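Type II secretion system protein L (Pseudomonas aeruginosa, PDB 6GHU) helps assemble the type II secretion system in the inner membrane, linking the cytoplasmic energy-providing protein to the rest of the machinery that exports proteases and toxins. Local coordinates at residues R47-S50 with R51-S55. Sequence-based numbering, arbitrary orientation.
Sequences RLRS and RLSES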
loop_
_atom_site.group_PDB
_atom_site.type_symbol
_atom_site.label_atom_id
_atom_site.label_comp_id
_atom_site.label_asym_id
_atom_site.label_seq_id
_atom_site.Cartn_x
_atom_site.Cartn_y
_atom_site.Cartn_z
ATOM N N ARG A 47 12.166 -5.277 15.626
ATOM C CA ARG A 47 10.937 -5.113 16.391
ATOM C C ARG A 47 9.739 -4.994 15.459
ATOM O O ARG A 47 8.693 -5.603 15.698
ATOM C CB ARG A 47 11.045 -3.888 17.297
ATOM C CG ARG A 47 9.888 -3.740 18.271
ATOM C CD ARG A 47 10.188 -2.694 19.323
ATOM N NE ARG A 47 10.251 -1.353 18.751
ATOM C CZ ARG A 47 10.930 -0.339 19.280
ATOM N NH1 ARG A 47 11.626 -0.507 20.396
ATOM N NH2 ARG A 47 10.925 0.846 18.683
ATOM N N LEU A 48 9.885 -4.221 14.383
ATOM C CA LEU A 48 8.816 -4.091 13.402
ATOM C C LEU A 48 8.480 -5.433 12.756
ATOM O O LEU A 48 7.304 -5.758 12.564
ATOM C CB LEU A 48 9.216 -3.072 12.337
ATOM C CG LEU A 48 8.275 -2.994 11.131
ATOM C CD1 LEU A 48 6.857 -2.695 11.588
ATOM C CD2 LEU A 48 8.748 -1.944 10.156
ATOM N N ARG A 49 9.495 -6.219 12.392
ATOM C CA ARG A 49 9.227 -7.548 11.853
ATOM C C ARG A 49 8.439 -8.376 12.856
ATOM O O ARG A 49 7.447 -9.025 12.505
ATOM C CB ARG A 49 10.533 -8.254 11.493
ATOM C CG ARG A 49 10.347 -9.614 10.818
ATOM C CD ARG A 49 11.454 -10.590 11.192
ATOM N NE ARG A 49 11.515 -10.812 12.637
ATOM C CZ ARG A 49 10.682 -11.594 13.319
ATOM N NH1 ARG A 49 9.706 -12.242 12.700
ATOM N NH2 ARG A 49 10.819 -11.724 14.631
ATOM N N SER A 50 8.877 -8.359 14.117
ATOM C CA SER A 50 8.204 -9.121 15.164
ATOM C C SER A 50 6.758 -8.674 15.332
ATOM O O SER A 50 5.862 -9.506 15.501
ATOM C CB SER A 50 8.965 -8.967 16.484
ATOM O OG SER A 50 8.425 -9.812 17.481
ATOM N N ARG A 51 6.511 -7.363 15.276
ATOM C CA ARG A 51 5.151 -6.853 15.428
ATOM C C ARG A 51 4.266 -7.258 14.252
ATOM O O ARG A 51 3.090 -7.593 14.439
ATOM C CB ARG A 51 5.173 -5.331 15.561
ATOM C CG ARG A 51 5.856 -4.804 16.815
ATOM C CD ARG A 51 5.237 -5.360 18.069
ATOM N NE ARG A 51 5.715 -4.675 19.271
ATOM C CZ ARG A 51 6.803 -5.016 19.958
ATOM N NH1 ARG A 51 7.556 -6.038 19.569
ATOM N NH2 ARG A 51 7.141 -4.326 21.040
ATOM N N LEU A 52 4.802 -7.205 13.032
ATOM C CA LEU A 52 4.026 -7.622 11.868
ATOM C C LEU A 52 3.670 -9.097 11.958
ATOM O O LEU A 52 2.535 -9.492 11.674
ATOM C CB LEU A 52 4.808 -7.342 10.589
ATOM C CG LEU A 52 5.004 -5.865 10.258
ATOM C CD1 LEU A 52 6.084 -5.711 9.219
ATOM C CD2 LEU A 52 3.691 -5.255 9.776
ATOM N N SER A 53 4.637 -9.925 12.354
ATOM C CA SER A 53 4.384 -11.352 12.511
ATOM C C SER A 53 3.390 -11.609 13.634
ATOM O O SER A 53 2.470 -12.418 13.483
ATOM C CB SER A 53 5.703 -12.080 12.774
ATOM O OG SER A 53 5.488 -13.448 13.064
ATOM N N GLU A 54 3.563 -10.922 14.768
ATOM C CA GLU A 54 2.637 -11.044 15.890
ATOM C C GLU A 54 1.210 -10.704 15.476
ATOM O O GLU A 54 0.249 -11.286 15.991
ATOM C CB GLU A 54 3.101 -10.130 17.029
ATOM C CG GLU A 54 2.011 -9.665 17.988
ATOM C CD GLU A 54 2.511 -8.630 18.975
ATOM O OE1 GLU A 54 1.908 -7.531 19.036
ATOM O OE2 GLU A 54 3.514 -8.910 19.675
ATOM N N SER A 55 1.053 -9.741 14.572
ATOM C CA SER A 55 -0.287 -9.363 14.137
ATOM C C SER A 55 -0.912 -10.389 13.207
ATOM O O SER A 55 -2.073 -10.216 12.821
ATOM C CB SER A 55 -0.256 -8.010 13.434
ATOM O OG SER A 55 0.281 -8.143 12.129
HETATM O O HOH W 1 6.415 -8.903 18.590
#
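Arg51 folds back over the side chain of Arg47 one helical turn earlier, laying one face of its guanidinium against the aliphatic part of that arginine. Arg47 CG sits 3.5 Å from Arg51 NH1, toward the rim of the flat group, and the two guanidinium planes are 55° apart. With Arg51 CG beside its backbone N (chi1 -65°), close to Arg47 O, a second turn at chi2 (-57°) brings the guanidinium back over Arg47. Arg47 offers its methylenes CG and CD, while its own charged end turns to a salt bridge with Glu16. Ser50 OG lies at the edge of the Arg51 guanidinium, near its plane. A water lies between them, a short 2.5 Å from Ser50 OG and weakly bonded to Arg51 NH1; in one of two Glu54 conformers it also donates to OE2. The i to i+4 backbone bonds of the alpha-helix link the same residues, from Arg51 N to Arg47 O (2.8 Å) through Glu54 N to Ser50 O (2.8 Å). On the buried side Leu48 CD1 meets Leu52 CG at 3.9 Å. Just past the helix, Ser55 OG donates to Leu52 O at 2.7 Å. This last part of helix 42-54 lies beside helix 3-14, with Arg51 and Leu52 on Val12 and Leu48 on Ile13. Both leucines also pack on Leu75 of strand 70-77, and Leu52 reaches Val59 of strand 59-67, joining helix to sheet in the ferredoxin-like fold.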